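Local atomic coordinates of phosphate-binding protein PstS (Borrelia burgdorferi, PDB entry 4N13), a protein that binds inorganic phosphate with micromolar affinity as the solute-binding component of the PstSACB ABC transporter, which imports phosphate. Residues L56-L70 against K219-N231. Residues are numbered along the deposited sequence; the frame is centred on the assembly and turned at random.
With SO4 (sulfate ion), chain E; SO4 (sulfate ion), chain D.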
ATOM      1  N   LEU A  56      18.756  -9.703   5.665  1.00  6.72           N
ATOM      2  CA  LEU A  56      19.718  -8.606   5.616  1.00  6.79           C
ATOM      3  C   LEU A  56      20.620  -8.601   6.853  1.00  6.60           C
ATOM      4  O   LEU A  56      21.859  -8.571   6.738  1.00  7.14           O
ATOM      5  CB  LEU A  56      18.977  -7.273   5.493  1.00  6.62           C
ATOM      6  CG  LEU A  56      19.814  -5.998   5.602  1.00  6.96           C
ATOM      7  CD1 LEU A  56      20.701  -5.828   4.376  1.00  8.70           C
ATOM      8  CD2 LEU A  56      18.911  -4.802   5.721  1.00  7.54           C
ATOM      9  N   PHE A  57      20.026  -8.678   8.043  1.00  6.16           N
ATOM     10  CA  PHE A  57      20.814  -8.630   9.262  1.00  6.93           C
ATOM     11  C   PHE A  57      21.719  -9.849   9.405  1.00  7.80           C
ATOM     12  O   PHE A  57      22.769  -9.767  10.050  1.00  9.46           O
ATOM     13  CB  PHE A  57      19.892  -8.525  10.466  1.00  7.94           C
ATOM     14  CG  PHE A  57      19.204  -7.193  10.613  1.00  8.04           C
ATOM     15  CD1 PHE A  57      19.691  -6.049  10.013  1.00 13.32           C
ATOM     16  CD2 PHE A  57      18.075  -7.091  11.375  1.00 10.24           C
ATOM     17  CE1 PHE A  57      19.047  -4.829  10.195  1.00 14.93           C
ATOM     18  CE2 PHE A  57      17.445  -5.892  11.552  1.00 11.71           C
ATOM     19  CZ  PHE A  57      17.929  -4.767  10.962  1.00 12.06           C
ATOM     20  N   ASN A  58      21.310 -10.972   8.816  1.00  6.87           N
ATOM     21  CA  ASN A  58      22.088 -12.193   8.869  1.00  6.97           C
ATOM     22  C   ASN A  58      22.988 -12.385   7.639  1.00  8.83           C
ATOM     23  O   ASN A  58      23.542 -13.453   7.428  1.00 10.17           O
ATOM     24  CB  ASN A  58      21.165 -13.403   9.108  1.00  7.47           C
ATOM     25  CG  ASN A  58      20.665 -13.446  10.512  1.00  7.45           C
ATOM     26  OD1 ASN A  58      21.362 -13.925  11.400  1.00  8.72           O
ATOM     27  ND2 ASN A  58      19.484 -12.908  10.746  1.00  7.47           N
ATOM     28  N   LYS A  59      23.155 -11.327   6.837  1.00  7.94           N
ATOM     29  CA  LYS A  59      24.119 -11.319   5.724  1.00  9.55           C
ATOM     30  C   LYS A  59      23.750 -12.284   4.619  1.00  9.25           C
ATOM     31  O   LYS A  59      24.587 -12.637   3.802  1.00 13.42           O
ATOM     32  CB  LYS A  59      25.545 -11.621   6.211  1.00 11.91           C
ATOM     33  CG  LYS A  59      25.958 -10.827   7.398  1.00 16.10           C
ATOM     34  CD  LYS A  59      25.822  -9.352   7.159  1.00 17.15           C
ATOM     35  CE  LYS A  59      26.461  -8.554   8.284  1.00 23.53           C
ATOM     36  NZ  LYS A  59      26.451  -7.089   8.025  1.00 26.79           N
ATOM     37  N   ILE A  60      22.490 -12.687   4.569  1.00  7.54           N
ATOM     38  CA  ILE A  60      21.983 -13.445   3.437  1.00  8.29           C
ATOM     39  C   ILE A  60      21.637 -12.529   2.255  1.00  7.96           C
ATOM     40  O   ILE A  60      21.833 -12.907   1.105  1.00 10.34           O
ATOM     41  CB  ILE A  60      20.756 -14.273   3.877  1.00 10.64           C
ATOM     42  CG1 ILE A  60      21.143 -15.178   5.055  1.00 12.26           C
ATOM     43  CG2 ILE A  60      20.181 -15.091   2.721  1.00 11.06           C
ATOM     44  CD1 ILE A  60      22.336 -16.032   4.794  1.00 14.68           C
ATOM     45  N   TYR A  61      21.131 -11.336   2.559  1.00  7.15           N
ATOM     46  CA  TYR A  61      20.830 -10.325   1.550  1.00  5.68           C
ATOM     47  C   TYR A  61      21.666  -9.080   1.835  1.00  7.07           C
ATOM     48  O   TYR A  61      21.965  -8.790   3.003  1.00  8.26           O
ATOM     49  CB  TYR A  61      19.348  -9.943   1.608  1.00  5.86           C
ATOM     50  CG  TYR A  61      18.423 -11.123   1.418  1.00  7.45           C
ATOM     51  CD1 TYR A  61      18.566 -11.968   0.332  1.00  9.19           C
ATOM     52  CD2 TYR A  61      17.432 -11.407   2.334  1.00  8.04           C
ATOM     53  CE1 TYR A  61      17.737 -13.047   0.149  1.00 10.26           C
ATOM     54  CE2 TYR A  61      16.584 -12.507   2.162  1.00  8.79           C
ATOM     55  CZ  TYR A  61      16.765 -13.331   1.064  1.00 10.50           C
ATOM     56  OH  TYR A  61      15.955 -14.427   0.857  1.00 14.41           O
ATOM     57  N   LYS A  62      22.011  -8.331   0.784  1.00  6.28           N
ATOM     58  CA  LYS A  62      22.611  -7.004   0.925  1.00  6.77           C
ATOM     59  C   LYS A  62      21.574  -5.879   0.905  1.00  6.89           C
ATOM     60  O   LYS A  62      21.862  -4.758   1.315  1.00  6.78           O
ATOM     61  CB  LYS A  62      23.636  -6.767  -0.176  1.00  7.49           C
ATOM     62  CG  LYS A  62      24.907  -7.558   0.006  1.00 11.32           C
ATOM     63  CD  LYS A  62      25.914  -7.210  -1.078  1.00 13.58           C
ATOM     64  CE  LYS A  62      27.136  -8.104  -1.029  1.00 17.34           C
ATOM     65  NZ  LYS A  62      27.972  -7.906  -2.233  1.00 17.84           N
ATOM     66  N   ILE A  63      20.374  -6.172   0.402  1.00  5.61           N
ATOM     67  CA  ILE A  63      19.281  -5.210   0.368  1.00  6.17           C
ATOM     68  C   ILE A  63      18.029  -5.984   0.738  1.00  5.17           C
ATOM     69  O   ILE A  63      17.837  -7.102   0.257  1.00  6.52           O
ATOM     70  CB  ILE A  63      19.067  -4.593  -1.044  1.00  5.84           C
ATOM     71  CG1 ILE A  63      20.347  -3.912  -1.552  1.00  7.94           C
ATOM     72  CG2 ILE A  63      17.878  -3.648  -1.051  1.00  7.80           C
ATOM     73  CD1 ILE A  63      20.279  -3.484  -3.008  1.00  7.42           C
ATOM     74  N   ALA A  64      17.152  -5.377   1.534  1.00  5.16           N
ATOM     75  CA  ALA A  64      15.806  -5.901   1.760  1.00  6.01           C
ATOM     76  C   ALA A  64      14.792  -4.910   1.218  1.00  6.22           C
ATOM     77  O   ALA A  64      14.994  -3.700   1.296  1.00  7.22           O
ATOM     78  CB  ALA A  64      15.550  -6.139   3.238  1.00  6.56           C
ATOM     79  N   ILE A  65      13.703  -5.433   0.673  1.00  6.24           N
ATOM     80  CA  ILE A  65      12.607  -4.598   0.205  1.00  6.82           C
ATOM     81  C   ILE A  65      11.411  -4.848   1.118  1.00  6.27           C
ATOM     82  O   ILE A  65      10.973  -5.990   1.256  1.00  7.87           O
ATOM     83  CB  ILE A  65      12.209  -4.917  -1.237  1.00  8.16           C
ATOM     84  CG1 ILE A  65      13.422  -4.829  -2.154  1.00  8.31           C
ATOM     85  CG2 ILE A  65      11.098  -3.979  -1.663  1.00 11.11           C
ATOM     86  CD1 ILE A  65      14.016  -3.430  -2.259  1.00  7.19           C
ATOM     87  N   SER A  66      10.897  -3.787   1.756  1.00  6.86           N
ATOM     88  CA  SER A  66       9.822  -3.940   2.725  1.00  6.82           C
ATOM     89  C   SER A  66       8.614  -3.090   2.378  1.00  7.07           C
ATOM     90  O   SER A  66       8.747  -1.979   1.878  1.00  7.60           O
ATOM     91  CB  SER A  66      10.323  -3.550   4.117  1.00  7.69           C
ATOM     92  OG  SER A  66       9.300  -3.702   5.084  1.00  8.61           O
ATOM     93  N   SER A  67       7.435  -3.645   2.629  0.57  7.30           N
ATOM     94  CA  SER A  67       6.173  -2.924   2.518  0.57  8.63           C
ATOM     95  C   SER A  67       5.665  -2.430   3.868  0.57  8.47           C
ATOM     96  O   SER A  67       4.563  -1.914   3.958  0.57  9.23           O
ATOM     97  CB  SER A  67       5.118  -3.812   1.866  0.57 11.05           C
ATOM     98  OG  SER A  67       4.963  -5.008   2.607  0.57 12.58           O
ATOM     99  N   ARG A  68       6.463  -2.603   4.914  0.57  9.53           N
ATOM    100  CA  ARG A  68       6.100  -2.138   6.244  0.57 11.17           C
ATOM    101  C   ARG A  68       7.204  -1.305   6.843  0.57 12.01           C
ATOM    102  O   ARG A  68       8.385  -1.472   6.501  0.57 13.27           O
ATOM    103  CB  ARG A  68       5.811  -3.313   7.172  0.57 13.67           C
ATOM    104  CG  ARG A  68       7.032  -4.143   7.545  0.57 15.70           C
ATOM    105  CD  ARG A  68       6.941  -4.629   8.985  0.57 17.02           C
ATOM    106  NE  ARG A  68       7.972  -5.608   9.327  0.57 17.54           N
ATOM    107  CZ  ARG A  68       9.207  -5.303   9.726  0.57 14.65           C
ATOM    108  NH1 ARG A  68       9.605  -4.048   9.827  0.57 12.22           N
ATOM    109  NH2 ARG A  68      10.056  -6.262  10.026  0.57 13.56           N
ATOM    110  N   ASP A  69       6.817  -0.417   7.749  0.57 15.03           N
ATOM    111  CA  ASP A  69       7.768   0.472   8.386  0.57 15.73           C
ATOM    112  C   ASP A  69       8.690  -0.273   9.341  0.57 13.59           C
ATOM    113  O   ASP A  69       8.306  -1.208  10.028  0.57 14.28           O
ATOM    114  CB  ASP A  69       7.056   1.614   9.121  0.57 21.09           C
ATOM    115  CG  ASP A  69       6.671   2.756   8.196  0.57 25.93           C
ATOM    116  OD1 ASP A  69       6.026   2.493   7.157  0.57 28.94           O
ATOM    117  OD2 ASP A  69       7.020   3.918   8.513  0.57 27.61           O
ATOM    118  N   LEU A  70       9.927   0.176   9.348  1.00 12.61           N
ATOM    119  CA  LEU A  70      10.972  -0.350  10.215  1.00 11.50           C
ATOM    120  C   LEU A  70      10.620  -0.099  11.672  1.00 10.38           C
ATOM    121  O   LEU A  70       9.974   0.893  12.031  1.00 12.63           O
ATOM    122  CB  LEU A  70      12.311   0.305   9.901  1.00 13.10           C
ATOM    123  CG  LEU A  70      12.902   0.047   8.513  1.00 14.97           C
ATOM    124  CD1 LEU A  70      14.218   0.795   8.355  1.00 16.82           C
ATOM    125  CD2 LEU A  70      13.117  -1.432   8.229  1.00 16.78           C
ATOM    126  N   LYS A 219       0.780  13.326   2.874  0.51  9.20           N
ATOM    127  CA  LYS A 219      -0.444  13.994   3.320  0.51  8.93           C
ATOM    128  C   LYS A 219      -1.652  13.071   3.185  0.51  8.90           C
ATOM    129  O   LYS A 219      -2.562  13.114   4.002  0.51  9.80           O
ATOM    130  CB  LYS A 219      -0.688  15.269   2.515  0.51  9.04           C
ATOM    131  CG  LYS A 219      -1.845  16.112   3.042  0.51 11.28           C
ATOM    132  CD  LYS A 219      -1.908  17.474   2.355  0.51 13.20           C
ATOM    133  CE  LYS A 219      -3.050  18.324   2.897  0.51 14.39           C
ATOM    134  NZ  LYS A 219      -3.159  19.640   2.222  0.51 16.60           N
ATOM    135  N   TYR A 220      -1.665  12.254   2.137  1.00  7.37           N
ATOM    136  CA  TYR A 220      -2.657  11.204   1.990  1.00  7.78           C
ATOM    137  C   TYR A 220      -2.128   9.990   2.705  1.00  8.35           C
ATOM    138  O   TYR A 220      -1.038   9.504   2.400  1.00  9.30           O
ATOM    139  CB  TYR A 220      -2.914  10.861   0.545  1.00  8.48           C
ATOM    140  CG  TYR A 220      -4.034   9.846   0.437  1.00  7.63           C
ATOM    141  CD1 TYR A 220      -5.355  10.235   0.560  1.00  7.71           C
ATOM    142  CD2 TYR A 220      -3.772   8.500   0.266  1.00  7.14           C
ATOM    143  CE1 TYR A 220      -6.375   9.323   0.475  1.00  7.84           C
ATOM    144  CE2 TYR A 220      -4.790   7.565   0.172  1.00  8.09           C
ATOM    145  CZ  TYR A 220      -6.099   7.993   0.290  1.00  7.29           C
ATOM    146  OH  TYR A 220      -7.153   7.122   0.205  1.00  8.42           O
ATOM    147  N   THR A 221      -2.906   9.493   3.656  1.00  8.53           N
ATOM    148  CA  THR A 221      -2.394   8.582   4.657  1.00  9.01           C
ATOM    149  C   THR A 221      -2.592   7.083   4.367  1.00  9.86           C
ATOM    150  O   THR A 221      -1.963   6.241   4.998  1.00 11.44           O
ATOM    151  CB  THR A 221      -3.011   8.911   6.035  1.00 11.28           C
ATOM    152  OG1 THR A 221      -4.440   8.952   5.917  1.00 13.30           O
ATOM    153  CG2 THR A 221      -2.491  10.253   6.548  1.00 11.49           C
ATOM    154  N   ILE A 222      -3.465   6.745   3.429  1.00  8.26           N
ATOM    155  CA  ILE A 222      -3.837   5.340   3.217  1.00  7.73           C
ATOM    156  C   ILE A 222      -2.948   4.684   2.157  1.00  7.71           C
ATOM    157  O   ILE A 222      -3.336   4.508   1.009  1.00  7.84           O
ATOM    158  CB  ILE A 222      -5.335   5.178   2.841  1.00 10.97           C
ATOM    159  CG1 ILE A 222      -6.238   6.098   3.663  1.00 13.45           C
ATOM    160  CG2 ILE A 222      -5.747   3.721   2.999  1.00 13.08           C
ATOM    161  CD1 ILE A 222      -6.191   5.856   5.124  1.00 15.34           C
ATOM    162  N   LYS A 223      -1.721   4.376   2.538  1.00  7.39           N
ATOM    163  CA  LYS A 223      -0.791   3.723   1.632  1.00  7.67           C
ATOM    164  C   LYS A 223       0.294   3.033   2.405  1.00  8.02           C
ATOM    165  O   LYS A 223       0.635   3.449   3.506  1.00  9.68           O
ATOM    166  CB  LYS A 223      -0.157   4.708   0.637  1.00  8.63           C
ATOM    167  CG  LYS A 223       0.935   5.628   1.196  1.00 10.97           C
ATOM    168  CD  LYS A 223       0.408   6.826   1.924  1.00 14.04           C
ATOM    169  CE  LYS A 223       1.526   7.810   2.297  1.00 15.63           C
ATOM    170  NZ  LYS A 223       2.423   7.225   3.349  1.00 18.79           N
ATOM    171  N   ARG A 224       0.833   1.975   1.811  1.00  7.84           N
ATOM    172  CA  ARG A 224       2.087   1.395   2.252  1.00  8.29           C
ATOM    173  C   ARG A 224       3.216   2.046   1.480  1.00  7.68           C
ATOM    174  O   ARG A 224       3.127   2.264   0.272  1.00  8.65           O
ATOM    175  CB  ARG A 224       2.097  -0.102   2.000  1.00 11.23           C
ATOM    176  CG  ARG A 224       1.053  -0.876   2.788  1.00 15.41           C
ATOM    177  CD  ARG A 224       1.552  -2.267   2.977  1.00 18.90           C
ATOM    178  NE  ARG A 224       0.643  -3.218   3.610  1.00 18.71           N
ATOM    179  CZ  ARG A 224       0.620  -3.517   4.909  1.00 19.04           C
ATOM    180  NH1 ARG A 224       1.383  -2.866   5.779  1.00 21.22           N
ATOM    181  NH2 ARG A 224      -0.182  -4.469   5.346  1.00 19.40           N
ATOM    182  N   ASN A 225       4.281   2.353   2.194  1.00  8.68           N
ATOM    183  CA  ASN A 225       5.496   2.894   1.602  1.00  9.31           C
ATOM    184  C   ASN A 225       6.453   1.737   1.327  1.00  9.69           C
ATOM    185  O   ASN A 225       6.853   1.023   2.252  1.00 11.91           O
ATOM    186  CB  ASN A 225       6.150   3.884   2.577  1.00 10.42           C
ATOM    187  CG  ASN A 225       5.370   5.188   2.744  1.00 14.97           C
ATOM    188  OD1 ASN A 225       4.311   5.371   2.190  1.00 13.98           O
ATOM    189  ND2 ASN A 225       5.933   6.115   3.518  1.00 19.50           N
ATOM    190  N   LEU A 226       6.779   1.496   0.064  1.00  8.61           N
ATOM    191  CA  LEU A 226       7.706   0.421  -0.291  1.00  8.23           C
ATOM    192  C   LEU A 226       9.118   0.971  -0.190  1.00  7.57           C
ATOM    193  O   LEU A 226       9.446   1.974  -0.833  1.00  8.50           O
ATOM    194  CB  LEU A 226       7.419  -0.106  -1.694  1.00 10.16           C
ATOM    195  CG  LEU A 226       6.403  -1.258  -1.765  1.00 15.34           C
ATOM    196  CD1 LEU A 226       7.021  -2.564  -1.279  1.00 16.38           C
ATOM    197  CD2 LEU A 226       5.173  -0.973  -0.937  1.00 15.59           C
ATOM    198  N   ILE A 227       9.933   0.321   0.630  1.00  6.96           N
ATOM    199  CA  ILE A 227      11.227   0.872   1.032  1.00  6.81           C
ATOM    200  C   ILE A 227      12.356  -0.095   0.725  1.00  5.75           C
ATOM    201  O   ILE A 227      12.224  -1.324   0.806  1.00  7.15           O
ATOM    202  CB  ILE A 227      11.270   1.273   2.537  1.00  7.74           C
ATOM    203  CG1 ILE A 227      10.912   0.106   3.449  1.00  8.80           C
ATOM    204  CG2 ILE A 227      10.374   2.467   2.790  1.00  9.76           C
ATOM    205  CD1 ILE A 227      11.126   0.420   4.915  1.00 10.15           C
ATOM    206  N   ILE A 228      13.488   0.502   0.364  1.00  5.86           N
ATOM    207  CA  ILE A 228      14.762  -0.164   0.179  1.00  5.66           C
ATOM    208  C   ILE A 228      15.501  -0.046   1.502  1.00  5.92           C
ATOM    209  O   ILE A 228      15.719   1.062   1.998  1.00  8.15           O
ATOM    210  CB  ILE A 228      15.586   0.567  -0.898  1.00  6.24           C
ATOM    211  CG1 ILE A 228      14.870   0.508  -2.246  1.00  7.37           C
ATOM    212  CG2 ILE A 228      16.999  -0.003  -0.997  1.00  8.33           C
ATOM    213  CD1 ILE A 228      15.358   1.545  -3.232  1.00  7.73           C
ATOM    214  N   VAL A 229      15.883  -1.180   2.054  1.00  5.87           N
ATOM    215  CA  VAL A 229      16.512  -1.261   3.368  1.00  6.82           C
ATOM    216  C   VAL A 229      17.924  -1.818   3.229  1.00  6.00           C
ATOM    217  O   VAL A 229      18.135  -2.860   2.610  1.00  6.42           O
ATOM    218  CB  VAL A 229      15.687  -2.142   4.339  1.00  7.03           C
ATOM    219  CG1 VAL A 229      16.282  -2.114   5.747  1.00  7.95           C
ATOM    220  CG2 VAL A 229      14.225  -1.702   4.363  1.00  8.65           C
ATOM    221  N   THR A 230      18.874  -1.114   3.833  1.00  6.22           N
ATOM    222  CA  THR A 230      20.268  -1.556   3.897  1.00  7.18           C
ATOM    223  C   THR A 230      20.758  -1.451   5.314  1.00  8.15           C
ATOM    224  O   THR A 230      20.062  -0.888   6.154  1.00  9.10           O
ATOM    225  CB  THR A 230      21.167  -0.702   2.993  1.00 10.31           C
ATOM    226  OG1 THR A 230      21.010   0.673   3.342  1.00 12.76           O
ATOM    227  CG2 THR A 230      20.816  -0.891   1.535  1.00 11.04           C
ATOM    228  N   ASN A 231      21.930  -2.016   5.589  1.00  9.93           N
ATOM    229  CA  ASN A 231      22.451  -2.048   6.943  1.00 14.11           C
ATOM    230  C   ASN A 231      23.803  -1.345   7.053  1.00 19.56           C
ATOM    231  O   ASN A 231      24.479  -1.141   6.056  1.00 21.43           O
ATOM    232  CB  ASN A 231      22.542  -3.516   7.397  1.00 20.57           C
ATOM    233  CG  ASN A 231      22.774  -3.656   8.865  1.00 24.83           C
ATOM    234  OD1 ASN A 231      22.720  -2.684   9.626  1.00 25.81           O
ATOM    235  ND2 ASN A 231      23.041  -4.872   9.285  1.00 25.82           N
TER
HETATM  236  S   SO4 E 304      -0.949  20.829   4.537  0.85 13.73           S
HETATM  237  O1  SO4 E 304      -1.416  19.662   5.291  0.85 13.69           O
HETATM  238  O2  SO4 E 304       0.065  20.381   3.584  0.85 14.58           O
HETATM  239  O3  SO4 E 304      -2.080  21.407   3.830  0.85 16.76           O
HETATM  240  O4  SO4 E 304      -0.325  21.772   5.468  0.85 14.79           O
HETATM  241  S   SO4 D 303       4.870  -8.655   2.496  0.70 12.75           S
HETATM  242  O1  SO4 D 303       5.381  -9.680   1.616  0.70 14.69           O
HETATM  243  O2  SO4 D 303       3.499  -9.065   2.870  0.70 14.22           O
HETATM  244  O3  SO4 D 303       5.691  -8.394   3.678  0.70 12.06           O
HETATM  245  O4  SO4 D 303       4.793  -7.380   1.810  0.70 16.65           O
HETATM  246  O   HOH W   1      23.309  -3.560   3.327  1.00 12.60           O
HETATM  247  O   HOH W   2       4.308   1.440   4.885  1.00 20.19           O
HETATM  248  O   HOH W   3       2.963  -0.473   5.845  1.00 22.12           O
HETATM  249  O   HOH W   4       7.342   1.219   4.883  1.00 17.63           O
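The Phe57 ring crosses the Asn231 side chain at about a right angle, ring and amide planes 62° apart. The guanidinium of Arg224 has water 3 at its edge, in plane, 2.9 Å from NH1; the same water donates to Ser67 O, against which Arg224 CD lies at 3.2 Å. Arg224 CG stands anti to its own carbonyl carbon (chi1 -64°) and the chain runs extended to helix 138-151, where NE hydrogen-bonds to Ser142 OG and NH2 forms a salt bridge with Asp145. Strand 223-230 pairs antiparallel with 63-66 and with 80-93; Ala64 N to Val229 O (2.9 Å, 170° at the hydrogen) and Ser66 N to Ile227 O are each returned by the reverse bond. On the Ala64 and Ser66 face, Leu70 CD2 and Val229 CG2 meet tip to tip at 4.0 Å; on the other, Ile63 CG2 packs beside Ile228 CG2 (3.7 Å). In the conformer given, Ser67 OG hydrogen-bonds to a sulfate, presumably from the crystallisation medium, also held by Ser19, Thr20 and Ser49, probable phosphate ligands. A strand pair with apolar side chains on both faces thus gives way, at Ser67 and Arg224, to a polar, water-bridged end, consistent with phosphate sitting where the sulfate does.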